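Local coordinates for protein alpha-rhamnosidase (Dictyoglomus thermophilum, PDB 6I60) that probably releases terminal non-reducing alpha-L-rhamnose residues from alpha-L-rhamnosides by hydrolysis, acting as a glycoside hydrolase, at residues 671-676 and 735-740; 743-748 and 765-770; 829-834 and 860-865; 907-912 and 928-933. All coordinates share one frame; numbering follows the deposited sequence.

Contact 1. Residues 671-676 and 735-740; sequences KFLKEK and EDKVQD
A small beta-hairpin following a barrel helix, with Glu675 and Lys676 at its turn, meets the start of helix 738-750, where Lys737 holds the N-cap position. It is a surface contact within the six-hairpin glycosidase domain, and in it the lysine contributes both its methylenes and, weakly, its ammonium group. The side chain of Lys737 runs out toward the turn, with CG beside its backbone N (chi1 -61°), and bends at chi2 and again at chi4. This path lays its outer half alongside the carbonyl of Glu675. Lys737 NZ gives Glu675 O a weak hydrogen bond of 3.3 Å, the only one between the two segments. Nearer the backbone, CG of Lys737 meets the CD2 methyl of Leu673 at 4.4 Å, so the aliphatic root of the lysine packs on the leucine that directly follows the preceding helix. The Glu675 carboxylate does not join in: its OE2 stays 6.8 Å from Lys737 NZ. At the other end of the contact, CG of Lys676 rests 4.3 Å from CB of Asp740. Their charges too are apart, with Lys676 NZ 5.4 Å from Asp740 OD1, so any attraction would be long-range and probably modest. Carbonyl oxygens of these same two residues face one another as acceptors, and the hydroxyl of Thr744, one turn on, can only share its one proton between them. The hairpin, strands 673-674 and 677-678, thus joins the C-terminal end of helix 651-672 to the first turn of helix 738-750, while Leu673 also touches Pro734 and Tyr678.

Contact 2. Residues 743-748 and 765-770; sequences KTLLED and RYIFDV
Arg765 NH2 is gripped by two groups, the carboxylate of Glu515 through a salt bridge and the hydroxyl of Tyr571 through a hydrogen bond, on the side of helix 761-773 remote from Leu745. One turn along, Asp769 lies near the same guanidinium, although its OD2 is 3.8 Å from Arg765 NH1, a long salt bridge. The face that meets helix 738-750 is entirely different. There Leu745 projects from helix 738-750 and divides its two methyls between two residues of the opposing helix. Its CD2 reaches CG1 of Val770 at 4.0 Å, the two side chains slanting across each other, while CD1 meets CD1 of Ile767, tip to tip, at 4.3 Å. The leucine extends from its backbone with CG turned away from its own N (chi1 171°), and that carries the fork toward helix 761-773. The alpha carbons of Leu745 and Ile767 remain 9.6 Å apart, so the helices meet only through side-chain ends. Thr725 of helix 722-729 touches both of these residues and fills in beside them. All three touching side chains are buried, and none offers a polar atom. Across this pair of barrel helices cohesion therefore rests on dispersion and on the exclusion of water; the hydrogen bonds and salt bridges nearby, such as those of Arg765, do not run between the two segments.

Contact 3. Residues 829-834 and 860-865; sequences WFYRVI and AKARLN
Tyr831 and Leu864 form the close end of this contact, whereas Ile834 and Ala860 meet more loosely at the other. CD2 of Leu864 approaches the tyrosine ring at both CD2 and CE2, 3.6 Å from each, and the CB methyl of Ala862 lies 3.8 Å from Tyr831 CD2. Both come to the ring obliquely. The ring arrives here because CG of Tyr831 sits beside its backbone N (chi1 -79°), which swings the end of the side chain nearer the strand than its first bond suggests. Its hydroxyl passes on to Asn520 OD1, a hydrogen bond that helps to hold the far end of the ring. Farther along, Ala860 CB lies 4.2 Å from Ile834 CG2 and about as far from that residue's carbonyl oxygen, and the rest of the isoleucine leads away. The carbonyl oxygen of Ile834 is taken by Trp875 NE1. Alternation along the strand separates the two sides: Ala860, Ala862 and Leu864 face the helix, while Lys861 and Arg863 turn away to the more exposed surface, where Arg863 forms salt bridges with Glu467 and Glu870. The axes of segments 829-834 and 860-865 approach to 8.5 Å at 115° between their directions, consistent with the small alanines on the facing side. Helix 826-835, the last of the (alpha/alpha)6 barrel and widened by a pi-type turn at 830-834, thereby seats on the C-terminal beta domain. Strand 859-866 runs between strands 466-470 and 869-877, and Phe519 of helix 514-520 touches both Tyr831 and Leu864.

Contact 4. Residues 907-912 and 928-933; sequences VKEGDN and IVIRVG
One face of the Arg931 guanidinium carries CG1 of Val929, 3.6 Å above the plane and offset toward the rim, while its nitrogens form salt bridges with Glu922 and Glu895. This flat group lies on the outer surface of strand 927-932; the contact itself is made on the inner one, where Ile930 meets Val907 and Glu909. CD1 of Ile930 touches CG1 of Val907 at 4.3 Å. Its other branch, CG2, lies 4.2 Å from Glu909 OE2, a van der Waals approach of one carboxylate oxygen to the methyl. Here two sheets of the C-terminal domain face each other as in a beta-sandwich, with the alpha carbons of Glu909 and Ile930 9.7 Å apart. Phe939 of strand 935-941 touches both of these residues and shares the layer between the sheets. Val907 and Lys908 form a G1 bulge opposite Tyr940, and the chain then reverses through a type II' turn from Glu909 to Asn912, closed by a weak Asn912 N to Glu909 O bond of 3.5 Å, with the reciprocal Glu909 N to Asn912 O bond at 2.7 Å. Gly910 takes the positive-phi corner of that turn. Lys908 folds back over it, and its NZ donates to Gly910 O at 3.2 Å, in the carbonyl plane.

Contacts 1, 2 and 3 form a chain of touching neighbours, and contact 4 stands apart. Contacts 1 and 2 share helix 738-750 and have centres 14 Å apart; Lys676 O and Thr744 OG1, 3.2 Å from each other, make a probable hydrogen bond between them. From contact 2 to contact 3 the bridge is a salt bridge, Asp769 OD1 to Arg832 NH2 at 2.6 Å. Contact 3 then passes from the barrel to the C-terminal sheet that contact 4 also reaches, the nearest atoms of the two remaining about 13 Å apart. A 2-(2-ethoxyethoxy)ethanol molecule binds at Tyr656, Glu659 and Leu660, on helix 651-672, whose C-terminal end enters contact 1.

Contact 1. Residues 671-676 and 735-740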
loop_
_atom_site.group_PDB
_atom_site.type_symbol
_atom_site.label_atom_id
_atom_site.label_comp_id
_atom_site.label_asym_id
_atom_site.label_seq_id
_atom_site.Cartn_x
_atom_site.Cartn_y
_atom_site.Cartn_z
ATOM N N LYS A 671 19.618 31.173 7.688
ATOM C CA LYS A 671 19.060 31.645 6.428
ATOM C C LYS A 671 17.565 31.929 6.489
ATOM O O LYS A 671 17.065 32.693 5.656
ATOM C CB LYS A 671 19.326 30.623 5.314
ATOM C CG LYS A 671 19.224 31.190 3.900
ATOM C CD LYS A 671 19.999 30.343 2.898
ATOM C CE LYS A 671 21.074 31.158 2.184
ATOM N NZ LYS A 671 21.898 30.327 1.256
ATOM N N PHE A 672 16.841 31.349 7.445
ATOM C CA PHE A 672 15.386 31.428 7.449
ATOM C C PHE A 672 14.789 32.049 8.703
ATOM O O PHE A 672 13.708 32.637 8.618
ATOM C CB PHE A 672 14.780 30.031 7.250
ATOM C CG PHE A 672 15.154 29.390 5.942
ATOM C CD1 PHE A 672 15.131 30.121 4.766
ATOM C CD2 PHE A 672 15.533 28.059 5.891
ATOM C CE1 PHE A 672 15.476 29.534 3.563
ATOM C CE2 PHE A 672 15.878 27.468 4.690
ATOM C CZ PHE A 672 15.850 28.205 3.526
ATOM N N LEU A 673 15.444 31.938 9.855
ATOM C CA LEU A 673 14.903 32.524 11.076
ATOM C C LEU A 673 15.026 34.043 11.020
ATOM O O LEU A 673 16.132 34.579 10.899
ATOM C CB LEU A 673 15.628 31.968 12.299
ATOM C CG LEU A 673 15.052 32.370 13.657
ATOM C CD1 LEU A 673 13.674 31.759 13.861
ATOM C CD2 LEU A 673 15.994 31.962 14.775
ATOM N N LYS A 674 13.885 34.740 11.111
ATOM C CA LYS A 674 13.823 36.199 10.987
ATOM C C LYS A 674 13.137 36.767 12.230
ATOM O O LYS A 674 11.936 37.048 12.213
ATOM C CB LYS A 674 13.095 36.612 9.704
ATOM C CG LYS A 674 13.747 36.119 8.424
ATOM C CD LYS A 674 15.169 36.630 8.293
ATOM C CE LYS A 674 15.935 35.858 7.231
ATOM N NZ LYS A 674 17.389 35.770 7.547
ATOM N N GLU A 675 13.910 36.926 13.306
ATOM C CA GLU A 675 13.475 37.640 14.504
ATOM C C GLU A 675 12.264 37.005 15.177
ATOM O O GLU A 675 12.354 36.553 16.322
ATOM C CB GLU A 675 13.172 39.103 14.169
ATOM C CG GLU A 675 12.695 39.920 15.359
ATOM C CD GLU A 675 12.901 41.410 15.167
ATOM O OE1 GLU A 675 12.270 42.198 15.905
ATOM O OE2 GLU A 675 13.692 41.793 14.279
ATOM N N LYS A 676 11.120 36.979 14.489
ATOM C CA LYS A 676 9.888 36.472 15.073
ATOM C C LYS A 676 9.236 35.346 14.282
ATOM O O LYS A 676 8.279 34.743 14.783
ATOM C CB LYS A 676 8.870 37.611 15.246
ATOM C CG LYS A 676 8.822 38.187 16.654
ATOM C CD LYS A 676 7.912 39.402 16.728
ATOM C CE LYS A 676 7.493 39.693 18.160
ATOM N NZ LYS A 676 6.130 40.291 18.230
ATOM N N GLU A 735 15.313 27.728 21.341
ATOM C CA GLU A 735 14.434 27.721 22.508
ATOM C C GLU A 735 13.973 29.123 22.886
ATOM O O GLU A 735 12.883 29.285 23.448
ATOM C CB GLU A 735 15.149 27.059 23.687
ATOM C CG GLU A 735 16.608 27.485 23.852
ATOM C CD GLU A 735 17.574 26.644 23.026
ATOM O OE1 GLU A 735 17.211 26.239 21.900
ATOM O OE2 GLU A 735 18.702 26.393 23.503
ATOM N N ASP A 736 14.776 30.143 22.591
ATOM C CA ASP A 736 14.406 31.523 22.875
ATOM C C ASP A 736 13.450 32.107 21.844
ATOM O O ASP A 736 13.115 33.294 21.937
ATOM C CB ASP A 736 15.663 32.397 22.964
ATOM C CG ASP A 736 16.577 32.233 21.759
ATOM O OD1 ASP A 736 16.542 33.099 20.858
ATOM O OD2 ASP A 736 17.334 31.240 21.714
ATOM N N LYS A 737 13.002 31.312 20.870
ATOM C CA LYS A 737 12.147 31.806 19.803
ATOM C C LYS A 737 10.927 30.936 19.537
ATOM O O LYS A 737 10.108 31.299 18.687
ATOM C CB LYS A 737 12.949 31.948 18.498
ATOM C CG LYS A 737 14.106 32.932 18.575
ATOM C CD LYS A 737 13.701 34.298 18.047
ATOM C CE LYS A 737 14.712 35.368 18.429
ATOM N NZ LYS A 737 15.428 35.905 17.240
ATOM N N VAL A 738 10.777 29.807 20.235
ATOM C CA VAL A 738 9.674 28.895 19.942
ATOM C C VAL A 738 8.334 29.546 20.260
ATOM O O VAL A 738 7.372 29.416 19.495
ATOM C CB VAL A 738 9.856 27.570 20.705
ATOM C CG1 VAL A 738 8.716 26.613 20.391
ATOM C CG2 VAL A 738 11.189 26.938 20.354
ATOM N N GLN A 739 8.250 30.263 21.383
ATOM C CA GLN A 739 6.983 30.875 21.771
ATOM C C GLN A 739 6.547 31.946 20.781
ATOM O O GLN A 739 5.345 32.151 20.578
ATOM C CB GLN A 739 7.091 31.466 23.177
ATOM C CG GLN A 739 6.778 30.483 24.292
ATOM C CD GLN A 739 5.641 29.546 23.938
ATOM O OE1 GLN A 739 5.850 28.355 23.709
ATOM N NE2 GLN A 739 4.426 30.083 23.892
ATOM N N ASP A 740 7.500 32.633 20.151
ATOM C CA ASP A 740 7.148 33.688 19.209
ATOM C C ASP A 740 6.860 33.127 17.822
ATOM O O ASP A 740 5.955 33.609 17.131
ATOM C CB ASP A 740 8.267 34.726 19.152
ATOM C CG ASP A 740 8.718 35.168 20.532
ATOM O OD1 ASP A 740 8.240 36.222 21.006
ATOM O OD2 ASP A 740 9.544 34.457 21.147
#

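Contact 2. Residues 743-748 and 765-770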
loop_
_atom_site.group_PDB
_atom_site.type_symbol
_atom_site.label_atom_id
_atom_site.label_comp_id
_atom_site.label_asym_id
_atom_site.label_seq_id
_atom_site.Cartn_x
_atom_site.Cartn_y
_atom_site.Cartn_z
ATOM N N LYS A 743 3.463 31.433 17.893
ATOM C CA LYS A 743 2.371 32.402 17.908
ATOM C C LYS A 743 2.082 32.932 16.510
ATOM O O LYS A 743 0.918 33.145 16.151
ATOM C CB LYS A 743 2.695 33.550 18.864
ATOM C CG LYS A 743 1.499 34.439 19.193
ATOM C CD LYS A 743 0.247 33.611 19.466
ATOM C CE LYS A 743 -0.951 34.491 19.792
ATOM N NZ LYS A 743 -2.245 33.777 19.579
ATOM N N THR A 744 3.128 33.159 15.710
ATOM C CA THR A 744 2.921 33.578 14.328
ATOM C C THR A 744 2.120 32.537 13.559
ATOM O O THR A 744 1.288 32.880 12.711
ATOM C CB THR A 744 4.268 33.832 13.647
ATOM O OG1 THR A 744 5.103 34.613 14.511
ATOM C CG2 THR A 744 4.075 34.577 12.333
ATOM N N LEU A 745 2.349 31.255 13.852
ATOM C CA LEU A 745 1.580 30.200 13.205
ATOM C C LEU A 745 0.122 30.225 13.653
ATOM O O LEU A 745 -0.790 30.096 12.827
ATOM C CB LEU A 745 2.214 28.841 13.500
ATOM C CG LEU A 745 1.411 27.610 13.081
ATOM C CD1 LEU A 745 1.187 27.613 11.578
ATOM C CD2 LEU A 745 2.114 26.342 13.522
ATOM N N LEU A 746 -0.115 30.397 14.956
ATOM C CA LEU A 746 -1.481 30.417 15.470
ATOM C C LEU A 746 -2.256 31.621 14.947
ATOM O O LEU A 746 -3.430 31.496 14.580
ATOM C CB LEU A 746 -1.466 30.414 16.999
ATOM C CG LEU A 746 -1.019 29.117 17.678
ATOM C CD1 LEU A 746 -0.728 29.350 19.156
ATOM C CD2 LEU A 746 -2.065 28.026 17.495
ATOM N N GLU A 747 -1.618 32.792 14.906
ATOM C CA GLU A 747 -2.305 33.983 14.415
ATOM C C GLU A 747 -2.593 33.889 12.922
ATOM O O GLU A 747 -3.626 34.385 12.460
ATOM C CB GLU A 747 -1.482 35.231 14.729
ATOM C CG GLU A 747 -1.284 35.471 16.219
ATOM C CD GLU A 747 -0.547 36.761 16.512
ATOM O OE1 GLU A 747 -0.941 37.467 17.466
ATOM O OE2 GLU A 747 0.424 37.070 15.789
ATOM N N ASP A 748 -1.700 33.260 12.154
ATOM C CA ASP A 748 -1.979 33.051 10.739
ATOM C C ASP A 748 -3.118 32.060 10.539
ATOM O O ASP A 748 -3.845 32.143 9.542
ATOM C CB ASP A 748 -0.720 32.570 10.021
ATOM C CG ASP A 748 -0.772 32.821 8.528
ATOM O OD1 ASP A 748 -0.156 33.806 8.066
ATOM O OD2 ASP A 748 -1.428 32.032 7.818
ATOM N N ARG A 765 0.755 17.427 6.296
ATOM C CA ARG A 765 1.115 16.218 7.025
ATOM C C ARG A 765 1.694 16.519 8.404
ATOM O O ARG A 765 1.646 15.653 9.286
ATOM C CB ARG A 765 2.110 15.398 6.198
ATOM C CG ARG A 765 2.383 13.999 6.728
ATOM C CD ARG A 765 3.838 13.845 7.135
ATOM N NE ARG A 765 4.081 12.617 7.886
ATOM C CZ ARG A 765 3.958 12.509 9.205
ATOM N NH1 ARG A 765 3.587 13.558 9.926
ATOM N NH2 ARG A 765 4.205 11.351 9.802
ATOM N N TYR A 766 2.225 17.726 8.620
ATOM C CA TYR A 766 2.870 18.067 9.880
ATOM C C TYR A 766 2.114 19.090 10.714
ATOM O O TYR A 766 2.387 19.198 11.913
ATOM C CB TYR A 766 4.287 18.609 9.628
ATOM C CG TYR A 766 5.180 17.697 8.816
ATOM C CD1 TYR A 766 5.672 16.514 9.353
ATOM C CD2 TYR A 766 5.540 18.025 7.515
ATOM C CE1 TYR A 766 6.494 15.680 8.614
ATOM C CE2 TYR A 766 6.362 17.198 6.769
ATOM C CZ TYR A 766 6.835 16.028 7.322
ATOM O OH TYR A 766 7.652 15.202 6.583
ATOM N N ILE A 767 1.178 19.837 10.123
ATOM C CA ILE A 767 0.584 20.969 10.828
ATOM C C ILE A 767 -0.277 20.498 11.996
ATOM O O ILE A 767 -0.275 21.115 13.068
ATOM C CB ILE A 767 -0.215 21.851 9.852
ATOM C CG1 ILE A 767 -0.845 23.032 10.593
ATOM C CG2 ILE A 767 -1.276 21.037 9.129
ATOM C CD1 ILE A 767 -0.926 24.297 9.770
ATOM N N PHE A 768 -1.015 19.399 11.823
ATOM C CA PHE A 768 -1.896 18.941 12.892
ATOM C C PHE A 768 -1.100 18.430 14.086
ATOM O O PHE A 768 -1.485 18.656 15.239
ATOM C CB PHE A 768 -2.839 17.857 12.371
ATOM C CG PHE A 768 -3.809 18.348 11.342
ATOM C CD1 PHE A 768 -4.952 19.028 11.719
ATOM C CD2 PHE A 768 -3.572 18.138 9.995
ATOM C CE1 PHE A 768 -5.845 19.487 10.772
ATOM C CE2 PHE A 768 -4.462 18.592 9.043
ATOM C CZ PHE A 768 -5.600 19.268 9.432
ATOM N N ASP A 769 0.015 17.740 13.829
ATOM C CA ASP A 769 0.847 17.248 14.920
ATOM C C ASP A 769 1.591 18.380 15.621
ATOM O O ASP A 769 1.856 18.290 16.824
ATOM C CB ASP A 769 1.835 16.206 14.397
ATOM C CG ASP A 769 1.163 14.891 14.044
ATOM O OD1 ASP A 769 0.327 14.415 14.840
ATOM O OD2 ASP A 769 1.475 14.330 12.972
ATOM N N VAL A 770 1.933 19.445 14.894
ATOM C CA VAL A 770 2.651 20.560 15.505
ATOM C C VAL A 770 1.768 21.263 16.531
ATOM O O VAL A 770 2.191 21.516 17.666
ATOM C CB VAL A 770 3.154 21.537 14.426
ATOM C CG1 VAL A 770 3.410 22.910 15.029
ATOM C CG2 VAL A 770 4.420 21.003 13.770
#

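Contact 3. Residues 829-834 and 860-865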
loop_
_atom_site.group_PDB
_atom_site.type_symbol
_atom_site.label_atom_id
_atom_site.label_comp_id
_atom_site.label_asym_id
_atom_site.label_seq_id
_atom_site.Cartn_x
_atom_site.Cartn_y
_atom_site.Cartn_z
ATOM N N TRP A 829 -3.751 11.427 11.911
ATOM C CA TRP A 829 -4.036 12.276 13.060
ATOM C C TRP A 829 -5.270 11.800 13.815
ATOM O O TRP A 829 -5.341 11.950 15.041
ATOM C CB TRP A 829 -4.210 13.726 12.605
ATOM C CG TRP A 829 -4.336 14.707 13.727
ATOM C CD1 TRP A 829 -3.360 15.082 14.601
ATOM C CD2 TRP A 829 -5.509 15.442 14.093
ATOM N NE1 TRP A 829 -3.853 16.003 15.493
ATOM C CE2 TRP A 829 -5.170 16.242 15.202
ATOM C CE3 TRP A 829 -6.814 15.499 13.593
ATOM C CZ2 TRP A 829 -6.087 17.090 15.818
ATOM C CZ3 TRP A 829 -7.723 16.345 14.206
ATOM C CH2 TRP A 829 -7.356 17.128 15.307
ATOM N N PHE A 830 -6.245 11.221 13.109
ATOM C CA PHE A 830 -7.441 10.716 13.776
ATOM C C PHE A 830 -7.108 9.555 14.705
ATOM O O PHE A 830 -7.701 9.423 15.782
ATOM C CB PHE A 830 -8.480 10.283 12.741
ATOM C CG PHE A 830 -8.951 11.394 11.848
ATOM C CD1 PHE A 830 -8.952 12.707 12.291
ATOM C CD2 PHE A 830 -9.399 11.122 10.566
ATOM C CE1 PHE A 830 -9.391 13.729 11.469
ATOM C CE2 PHE A 830 -9.837 12.138 9.739
ATOM C CZ PHE A 830 -9.834 13.444 10.192
ATOM N N TYR A 831 -6.161 8.704 14.305
ATOM C CA TYR A 831 -5.794 7.550 15.119
ATOM C C TYR A 831 -4.949 7.958 16.322
ATOM O O TYR A 831 -5.227 7.545 17.453
ATOM C CB TYR A 831 -5.037 6.529 14.268
ATOM C CG TYR A 831 -5.906 5.657 13.392
ATOM C CD1 TYR A 831 -6.252 6.056 12.109
ATOM C CD2 TYR A 831 -6.365 4.425 13.841
ATOM C CE1 TYR A 831 -7.040 5.258 11.300
ATOM C CE2 TYR A 831 -7.153 3.620 13.038
ATOM C CZ TYR A 831 -7.486 4.042 11.770
ATOM O OH TYR A 831 -8.269 3.247 10.967
ATOM N N ARG A 832 -3.916 8.773 16.092
ATOM C CA ARG A 832 -2.913 9.032 17.119
ATOM C C ARG A 832 -3.344 10.105 18.114
ATOM O O ARG A 832 -2.880 10.093 19.260
ATOM C CB ARG A 832 -1.590 9.441 16.467
ATOM C CG ARG A 832 -1.081 8.475 15.407
ATOM C CD ARG A 832 0.233 8.951 14.791
ATOM N NE ARG A 832 0.425 10.393 14.935
ATOM C CZ ARG A 832 1.406 10.952 15.637
ATOM N NH1 ARG A 832 2.296 10.193 16.265
ATOM N NH2 ARG A 832 1.498 12.274 15.714
ATOM N N VAL A 833 -4.206 11.037 17.713
ATOM C CA VAL A 833 -4.576 12.179 18.549
ATOM C C VAL A 833 -6.040 12.106 18.982
ATOM O O VAL A 833 -6.338 12.058 20.177
ATOM C CB VAL A 833 -4.264 13.514 17.836
ATOM C CG1 VAL A 833 -4.882 14.680 18.591
ATOM C CG2 VAL A 833 -2.763 13.694 17.708
ATOM N N ILE A 834 -6.968 12.101 18.023
ATOM C CA ILE A 834 -8.391 12.093 18.359
ATOM C C ILE A 834 -8.742 10.830 19.136
ATOM O O ILE A 834 -9.265 10.889 20.254
ATOM C CB ILE A 834 -9.249 12.233 17.090
ATOM C CG1 ILE A 834 -9.135 13.652 16.531
ATOM C CG2 ILE A 834 -10.704 11.885 17.383
ATOM C CD1 ILE A 834 -10.119 13.955 15.429
ATOM N N ALA A 860 -14.753 8.251 20.922
ATOM C CA ALA A 860 -13.855 7.903 19.829
ATOM C C ALA A 860 -13.174 6.586 20.163
ATOM O O ALA A 860 -12.882 6.316 21.330
ATOM C CB ALA A 860 -12.804 8.996 19.588
ATOM N N LYS A 861 -12.926 5.774 19.138
ATOM C CA LYS A 861 -12.270 4.490 19.336
ATOM C C LYS A 861 -11.392 4.170 18.137
ATOM O O LYS A 861 -11.788 4.397 16.990
ATOM C CB LYS A 861 -13.281 3.355 19.542
ATOM C CG LYS A 861 -12.691 1.974 19.277
ATOM C CD LYS A 861 -13.754 0.938 18.992
ATOM C CE LYS A 861 -13.236 -0.466 19.263
ATOM N NZ LYS A 861 -14.334 -1.473 19.339
ATOM N N ALA A 862 -10.202 3.642 18.413
ATOM C CA ALA A 862 -9.341 3.061 17.393
ATOM C C ALA A 862 -8.943 1.668 17.850
ATOM O O ALA A 862 -8.418 1.503 18.955
ATOM C CB ALA A 862 -8.101 3.923 17.148
ATOM N N ARG A 863 -9.206 0.669 17.013
ATOM C CA ARG A 863 -8.800 -0.706 17.274
ATOM C C ARG A 863 -7.872 -1.146 16.152
ATOM O O ARG A 863 -8.273 -1.160 14.984
ATOM C CB ARG A 863 -10.012 -1.636 17.374
ATOM C CG ARG A 863 -9.650 -3.107 17.503
ATOM C CD ARG A 863 -10.884 -3.996 17.495
ATOM N NE ARG A 863 -11.310 -4.343 16.140
ATOM C CZ ARG A 863 -10.733 -5.276 15.386
ATOM N NH1 ARG A 863 -9.695 -5.962 15.848
ATOM N NH2 ARG A 863 -11.192 -5.522 14.166
ATOM N N LEU A 864 -6.637 -1.496 16.503
ATOM C CA LEU A 864 -5.623 -1.879 15.533
ATOM C C LEU A 864 -5.194 -3.322 15.754
ATOM O O LEU A 864 -5.152 -3.810 16.887
ATOM C CB LEU A 864 -4.391 -0.965 15.619
ATOM C CG LEU A 864 -4.626 0.529 15.846
ATOM C CD1 LEU A 864 -3.404 1.177 16.481
ATOM C CD2 LEU A 864 -4.974 1.212 14.539
ATOM N N ASN A 865 -4.875 -4.001 14.657
ATOM C CA ASN A 865 -4.279 -5.335 14.689
ATOM C C ASN A 865 -2.826 -5.181 14.250
ATOM O O ASN A 865 -2.528 -5.161 13.054
ATOM C CB ASN A 865 -5.042 -6.305 13.792
ATOM C CG ASN A 865 -4.412 -7.685 13.755
ATOM O OD1 ASN A 865 -4.367 -8.389 14.766
ATOM N ND2 ASN A 865 -3.921 -8.081 12.586
#

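Contact 4. Residues 907-912 and 928-933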
loop_
_atom_site.group_PDB
_atom_site.type_symbol
_atom_site.label_atom_id
_atom_site.label_comp_id
_atom_site.label_asym_id
_atom_site.label_seq_id
_atom_site.Cartn_x
_atom_site.Cartn_y
_atom_site.Cartn_z
ATOM N N VAL A 907 -10.180 9.160 39.410
ATOM C CA VAL A 907 -9.386 8.195 38.647
ATOM C C VAL A 907 -9.523 6.808 39.265
ATOM O O VAL A 907 -8.928 6.514 40.308
ATOM C CB VAL A 907 -7.905 8.610 38.545
ATOM C CG1 VAL A 907 -7.118 7.561 37.780
ATOM C CG2 VAL A 907 -7.777 9.964 37.870
ATOM N N LYS A 908 -10.299 5.940 38.620
ATOM C CA LYS A 908 -10.581 4.604 39.131
ATOM C C LYS A 908 -10.165 3.559 38.107
ATOM O O LYS A 908 -10.586 3.619 36.948
ATOM C CB LYS A 908 -12.066 4.446 39.467
ATOM C CG LYS A 908 -12.545 5.318 40.615
ATOM C CD LYS A 908 -13.990 5.002 40.971
ATOM C CE LYS A 908 -14.804 4.657 39.737
ATOM N NZ LYS A 908 -15.631 3.432 39.933
ATOM N N GLU A 909 -9.343 2.601 38.540
ATOM C CA GLU A 909 -8.965 1.459 37.706
ATOM C C GLU A 909 -10.041 0.390 37.864
ATOM O O GLU A 909 -9.877 -0.615 38.558
ATOM C CB GLU A 909 -7.584 0.942 38.090
ATOM C CG GLU A 909 -6.928 0.068 37.033
ATOM C CD GLU A 909 -5.431 -0.088 37.250
ATOM O OE1 GLU A 909 -4.949 -1.240 37.287
ATOM O OE2 GLU A 909 -4.736 0.943 37.382
ATOM N N GLY A 910 -11.169 0.622 37.199
ATOM C CA GLY A 910 -12.331 -0.225 37.375
ATOM C C GLY A 910 -13.093 0.154 38.627
ATOM O O GLY A 910 -13.612 1.269 38.730
ATOM N N ASP A 911 -13.158 -0.761 39.591
ATOM C CA ASP A 911 -13.756 -0.481 40.889
ATOM C C ASP A 911 -12.729 -0.052 41.928
ATOM O O ASP A 911 -13.112 0.303 43.048
ATOM C CB ASP A 911 -14.523 -1.709 41.395
ATOM N N ASN A 912 -11.442 -0.068 41.584
ATOM C CA ASN A 912 -10.370 0.292 42.502
ATOM C C ASN A 912 -10.002 1.757 42.300
ATOM O O ASN A 912 -9.646 2.166 41.190
ATOM C CB ASN A 912 -9.143 -0.595 42.287
ATOM C CG ASN A 912 -9.479 -2.073 42.314
ATOM O OD1 ASN A 912 -10.332 -2.515 43.084
ATOM N ND2 ASN A 912 -8.805 -2.847 41.470
ATOM N N ILE A 928 -2.498 12.500 33.724
ATOM C CA ILE A 928 -2.236 11.533 34.784
ATOM C C ILE A 928 -1.677 10.283 34.118
ATOM O O ILE A 928 -2.333 9.687 33.254
ATOM C CB ILE A 928 -3.497 11.211 35.603
ATOM C CG1 ILE A 928 -3.755 12.312 36.636
ATOM C CG2 ILE A 928 -3.365 9.860 36.292
ATOM C CD1 ILE A 928 -2.899 12.200 37.885
ATOM N N VAL A 929 -0.469 9.896 34.509
ATOM C CA VAL A 929 0.261 8.827 33.837
ATOM C C VAL A 929 0.017 7.510 34.560
ATOM O O VAL A 929 0.211 7.409 35.777
ATOM C CB VAL A 929 1.763 9.147 33.771
ATOM C CG1 VAL A 929 2.507 8.040 33.042
ATOM C CG2 VAL A 929 1.986 10.488 33.090
ATOM N N ILE A 930 -0.409 6.499 33.806
ATOM C CA ILE A 930 -0.611 5.148 34.313
ATOM C C ILE A 930 0.155 4.191 33.411
ATOM O O ILE A 930 0.040 4.264 32.182
ATOM C CB ILE A 930 -2.104 4.768 34.362
ATOM C CG1 ILE A 930 -2.890 5.780 35.198
ATOM C CG2 ILE A 930 -2.281 3.366 34.923
ATOM C CD1 ILE A 930 -4.377 5.783 34.913
ATOM N N ARG A 931 0.939 3.305 34.017
ATOM C CA ARG A 931 1.737 2.325 33.292
ATOM C C ARG A 931 1.168 0.939 33.559
ATOM O O ARG A 931 1.073 0.518 34.717
ATOM C CB ARG A 931 3.206 2.397 33.710
ATOM C CG ARG A 931 3.954 3.571 33.109
ATOM C CD ARG A 931 5.235 3.865 33.869
ATOM N NE ARG A 931 5.505 5.298 33.950
ATOM C CZ ARG A 931 5.968 6.032 32.942
ATOM N NH1 ARG A 931 6.217 5.470 31.766
ATOM N NH2 ARG A 931 6.184 7.329 33.110
ATOM N N VAL A 932 0.786 0.239 32.491
ATOM C CA VAL A 932 0.190 -1.086 32.586
ATOM C C VAL A 932 0.918 -2.025 31.631
ATOM O O VAL A 932 1.702 -1.604 30.780
ATOM C CB VAL A 932 -1.326 -1.076 32.282
ATOM C CG1 VAL A 932 -2.052 -0.097 33.195
ATOM C CG2 VAL A 932 -1.579 -0.743 30.815
ATOM N N GLY A 933 0.646 -3.319 31.790
ATOM C CA GLY A 933 1.165 -4.324 30.885
ATOM C C GLY A 933 0.088 -4.871 29.972
ATOM O O GLY A 933 -0.836 -4.145 29.596
#